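Local coordinates for protein hydroxymethyldihydropterin pyrophosphokinase-dihydropteroate synthase, putative (PDB 5Z79) that probably catalyses two successive steps of folate synthesis, pyrophosphorylation of hydroxymethyldihydropterin and condensation of the resulting diphosphate with 4-aminobenzoate to dihydropteroate, at residues L85-Y94 against Y237-R248. Numbering follows the deposited sequence.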
loop_
_atom_site.group_PDB
_atom_site.type_symbol
_atom_site.label_atom_id
_atom_site.label_comp_id
_atom_site.label_asym_id
_atom_site.label_seq_id
_atom_site.Cartn_x
_atom_site.Cartn_y
_atom_site.Cartn_z
ATOM N N LEU A 85 36.369 22.855 21.309
ATOM C CA LEU A 85 37.594 22.189 21.076
ATOM C C LEU A 85 38.112 22.507 19.690
ATOM O O LEU A 85 39.250 22.620 19.487
ATOM C CB LEU A 85 37.343 20.713 21.215
ATOM C CG LEU A 85 38.427 19.747 20.872
ATOM C CD1 LEU A 85 38.727 18.958 22.113
ATOM C CD2 LEU A 85 37.889 18.845 19.800
ATOM N N ILE A 86 37.255 22.714 18.742
ATOM C CA ILE A 86 37.650 22.918 17.352
ATOM C C ILE A 86 38.674 24.026 17.098
ATOM O O ILE A 86 39.749 23.759 16.495
ATOM C CB ILE A 86 36.407 23.189 16.467
ATOM C CG1 ILE A 86 35.560 21.913 16.347
ATOM C CG2 ILE A 86 36.775 23.821 15.107
ATOM C CD1 ILE A 86 36.334 20.639 16.042
ATOM N N PRO A 87 38.368 25.278 17.524
ATOM C CA PRO A 87 39.290 26.388 17.241
ATOM C C PRO A 87 40.576 26.384 18.055
ATOM O O PRO A 87 41.489 27.102 17.707
ATOM C CB PRO A 87 38.475 27.602 17.617
ATOM C CG PRO A 87 37.581 27.105 18.705
ATOM C CD PRO A 87 37.207 25.726 18.307
ATOM N N THR A 88 40.629 25.569 19.107
ATOM C CA THR A 88 41.801 25.416 19.988
ATOM C C THR A 88 42.785 24.276 19.569
ATOM O O THR A 88 43.882 24.106 20.150
ATOM C CB THR A 88 41.333 25.155 21.443
ATOM O OG1 THR A 88 40.781 23.829 21.573
ATOM C CG2 THR A 88 40.287 26.195 21.852
ATOM N N VAL A 89 42.408 23.489 18.567
ATOM C CA VAL A 89 43.298 22.416 18.143
ATOM C C VAL A 89 44.422 22.952 17.278
ATOM O O VAL A 89 44.210 23.679 16.310
ATOM C CB VAL A 89 42.560 21.255 17.441
ATOM C CG1 VAL A 89 41.588 20.593 18.420
ATOM C CG2 VAL A 89 41.802 21.712 16.192
ATOM N N GLU A 90 45.615 22.548 17.641
ATOM C CA GLU A 90 46.831 22.892 16.998
ATOM C C GLU A 90 46.780 22.511 15.506
ATOM O O GLU A 90 46.167 21.550 15.185
ATOM C CB GLU A 90 47.898 22.027 17.686
ATOM C CG GLU A 90 47.932 22.049 19.225
ATOM C CD GLU A 90 48.068 20.687 19.918
ATOM O OE1 GLU A 90 47.148 19.846 19.835
ATOM O OE2 GLU A 90 49.064 20.454 20.618
ATOM N N ASN A 91 47.421 23.260 14.606
ATOM C CA ASN A 91 47.496 23.015 13.126
ATOM C C ASN A 91 48.360 21.837 12.650
ATOM O O ASN A 91 49.327 21.440 13.312
ATOM C CB ASN A 91 48.102 24.232 12.427
ATOM C CG ASN A 91 47.152 25.380 12.322
ATOM O OD1 ASN A 91 46.079 25.247 11.788
ATOM N ND2 ASN A 91 47.552 26.520 12.810
ATOM N N SER A 92 48.041 21.345 11.454
ATOM C CA SER A 92 48.833 20.328 10.773
ATOM C C SER A 92 50.010 21.013 10.161
ATOM O O SER A 92 49.879 22.095 9.666
ATOM C CB SER A 92 48.016 19.689 9.644
ATOM O OG SER A 92 48.736 18.677 8.962
ATOM N N ARG A 93 51.157 20.368 10.173
ATOM C CA ARG A 93 52.314 20.869 9.464
ATOM C C ARG A 93 52.167 20.726 7.996
ATOM O O ARG A 93 52.857 21.376 7.232
ATOM C CB ARG A 93 53.543 20.106 9.849
ATOM C CG ARG A 93 54.135 20.602 11.133
ATOM C CD ARG A 93 55.271 19.695 11.471
ATOM N NE ARG A 93 55.761 19.981 12.796
ATOM C CZ ARG A 93 56.765 20.789 13.068
ATOM N NH1 ARG A 93 57.413 21.421 12.097
ATOM N NH2 ARG A 93 57.123 20.944 14.328
ATOM N N TYR A 94 51.275 19.863 7.587
ATOM C CA TYR A 94 51.034 19.679 6.183
ATOM C C TYR A 94 49.733 20.388 5.850
ATOM O O TYR A 94 48.988 20.770 6.739
ATOM C CB TYR A 94 50.955 18.197 5.867
ATOM C CG TYR A 94 52.234 17.434 6.153
ATOM C CD1 TYR A 94 52.811 17.414 7.426
ATOM C CD2 TYR A 94 52.839 16.697 5.159
ATOM C CE1 TYR A 94 53.958 16.692 7.682
ATOM C CE2 TYR A 94 53.989 15.972 5.404
ATOM C CZ TYR A 94 54.538 15.971 6.664
ATOM O OH TYR A 94 55.683 15.246 6.863
ATOM N N TYR A 237 54.450 15.932 12.571
ATOM C CA TYR A 237 53.201 16.145 11.840
ATOM C C TYR A 237 52.248 17.204 12.413
ATOM O O TYR A 237 51.216 17.474 11.808
ATOM C CB TYR A 237 52.439 14.827 11.824
ATOM C CG TYR A 237 53.067 13.702 11.043
ATOM C CD1 TYR A 237 52.855 13.581 9.685
ATOM C CD2 TYR A 237 53.790 12.732 11.669
ATOM C CE1 TYR A 237 53.393 12.546 8.965
ATOM C CE2 TYR A 237 54.320 11.676 10.966
ATOM C CZ TYR A 237 54.127 11.588 9.608
ATOM O OH TYR A 237 54.675 10.535 8.885
ATOM N N ILE A 238 52.559 17.768 13.577
ATOM C CA ILE A 238 51.661 18.707 14.257
ATOM C C ILE A 238 52.401 19.792 15.018
ATOM O O ILE A 238 53.246 19.467 15.827
ATOM C CB ILE A 238 50.791 17.975 15.313
ATOM C CG1 ILE A 238 49.843 16.970 14.645
ATOM C CG2 ILE A 238 49.980 18.970 16.138
ATOM C CD1 ILE A 238 48.913 16.251 15.597
ATOM N N HIS A 239 52.042 21.061 14.816
ATOM C CA HIS A 239 52.572 22.172 15.631
ATOM C C HIS A 239 52.023 22.163 17.049
ATOM O O HIS A 239 51.179 22.977 17.397
ATOM C CB HIS A 239 52.180 23.535 15.064
ATOM C CG HIS A 239 52.703 23.815 13.700
ATOM N ND1 HIS A 239 54.045 23.834 13.418
ATOM C CD2 HIS A 239 52.061 24.113 12.545
ATOM C CE1 HIS A 239 54.208 24.106 12.137
ATOM N NE2 HIS A 239 53.017 24.284 11.586
ATOM N N ILE A 240 52.520 21.276 17.887
ATOM C CA ILE A 240 51.988 21.164 19.235
ATOM C C ILE A 240 52.238 22.423 20.059
ATOM O O ILE A 240 53.335 22.940 20.076
ATOM C CB ILE A 240 52.534 19.925 19.996
ATOM C CG1 ILE A 240 54.039 19.972 20.155
ATOM C CG2 ILE A 240 52.106 18.612 19.319
ATOM C CD1 ILE A 240 54.606 18.891 21.083
ATOM N N ASN A 241 51.224 22.907 20.759
ATOM C CA ASN A 241 51.419 23.989 21.707
ATOM C C ASN A 241 52.351 23.609 22.858
ATOM O O ASN A 241 52.269 22.501 23.400
ATOM C CB ASN A 241 50.084 24.419 22.251
ATOM C CG ASN A 241 49.265 25.172 21.218
ATOM O OD1 ASN A 241 48.270 24.677 20.713
ATOM N ND2 ASN A 241 49.701 26.381 20.895
ATOM N N HIS A 242 53.230 24.545 23.214
ATOM C CA HIS A 242 54.271 24.339 24.217
ATOM C C HIS A 242 54.078 25.163 25.502
ATOM O O HIS A 242 54.957 25.145 26.374
ATOM C CB HIS A 242 55.640 24.677 23.608
ATOM C CG HIS A 242 56.410 23.472 23.155
ATOM N ND1 HIS A 242 57.488 22.965 23.860
ATOM C CD2 HIS A 242 56.260 22.674 22.066
ATOM C CE1 HIS A 242 57.967 21.910 23.221
ATOM N NE2 HIS A 242 57.246 21.716 22.126
ATOM N N THR A 243 52.999 25.898 25.606
ATOM C CA THR A 243 52.821 26.791 26.734
ATOM C C THR A 243 52.232 26.284 28.030
ATOM O O THR A 243 51.345 25.508 28.043
ATOM C CB THR A 243 52.176 28.111 26.267
ATOM O OG1 THR A 243 50.914 27.873 25.656
ATOM C CG2 THR A 243 53.048 28.833 25.309
ATOM N N SER A 244 52.749 26.779 29.128
ATOM C CA SER A 244 52.184 26.446 30.433
ATOM C C SER A 244 50.659 26.575 30.497
ATOM O O SER A 244 49.996 25.745 31.101
ATOM C CB SER A 244 52.839 27.291 31.532
ATOM O OG SER A 244 54.090 26.713 31.906
ATOM N N ASP A 245 50.097 27.605 29.876
ATOM C CA ASP A 245 48.642 27.824 29.960
ATOM C C ASP A 245 47.857 27.173 28.806
ATOM O O ASP A 245 46.646 27.230 28.806
ATOM C CB ASP A 245 48.293 29.322 30.227
ATOM C CG ASP A 245 48.290 30.205 28.971
ATOM O OD1 ASP A 245 49.223 30.084 28.146
ATOM O OD2 ASP A 245 47.369 31.073 28.843
ATOM N N GLN A 246 48.553 26.489 27.908
ATOM C CA GLN A 246 47.935 25.759 26.807
ATOM C C GLN A 246 48.730 24.600 26.154
ATOM O O GLN A 246 49.348 24.822 25.174
ATOM C CB GLN A 246 47.492 26.761 25.762
ATOM C CG GLN A 246 46.924 26.186 24.500
ATOM C CD GLN A 246 46.303 27.237 23.631
ATOM O OE1 GLN A 246 46.799 28.315 23.508
ATOM N NE2 GLN A 246 45.200 26.920 23.042
ATOM N N ASN A 247 48.638 23.360 26.629
ATOM C CA ASN A 247 49.337 22.235 26.033
ATOM C C ASN A 247 48.667 20.933 26.383
ATOM O O ASN A 247 47.921 20.885 27.354
ATOM C CB ASN A 247 50.781 22.152 26.545
ATOM C CG ASN A 247 50.859 21.647 27.965
ATOM O OD1 ASN A 247 50.573 20.477 28.246
ATOM N ND2 ASN A 247 51.234 22.537 28.875
ATOM N N ARG A 248 49.001 19.879 25.633
ATOM C CA ARG A 248 48.539 18.531 25.928
ATOM C C ARG A 248 49.714 17.615 26.230
ATOM O O ARG A 248 49.710 16.455 25.883
ATOM C CB ARG A 248 47.736 17.998 24.763
ATOM C CG ARG A 248 46.639 18.949 24.365
ATOM C CD ARG A 248 45.918 18.545 23.089
ATOM N NE ARG A 248 44.909 19.544 22.708
ATOM C CZ ARG A 248 43.690 19.668 23.267
ATOM N NH1 ARG A 248 43.298 18.849 24.245
ATOM N NH2 ARG A 248 42.839 20.624 22.843
HETATM O O HOH W 1 50.576 19.793 23.256
#
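A single beta bridge between S92 and I238 joins two long loops of the HPPK domain. It rests on the backbone bonds H239 N to N91 O, 3.1 Å, and R93 N to Y237 O, 3.3 Å and weak; H239 itself centres an inverse gamma turn. Beyond the bridge the carboxylate of E90 reaches across the 237-248 loop. Its CB lies against H239 O and I238 CG2; CG stands beside the backbone N (chi1 -51°), and the bend at chi2 carries the carboxylate over to N241 N, which gives OE2 a hydrogen bond on its anti lone pair (N241 N to E90 OE2, 3.3 Å). A water donates hydrogen bonds to E90 OE2 and N241 O and accepts one from R248 N, tying the carboxylate to the chain just before helix 249-252. The other oxygen, OE1, is hydrogen-bonded to Y183 OH and keeps a long salt bridge to R248, with E90 OE1 3.7 Å from R248 NE and near the plane of the guanidinium group.

On the far side of the bridge, R93 lays its CG over one face of the H239 ring, 3.9 Å from the centroid, a CH-pi contact offset toward the rim. The chain runs extended to NE, and chi4 (-94°) turns the guanidinium so that H239 ND1 lies over one of its faces, the two planes 42° apart. The rings of Y94 and Y237 are close to parallel but widely displaced, touching through Y94 CE1 and Y237 CD1, 3.9 Å apart.

Helix 174-188 packs against L85, Y237, I238 and R248, helix 27-42 receives I86, V89 and I238, and I240 turns to helix 227-235. Y94 also stacks on F170, close after strand 160-169.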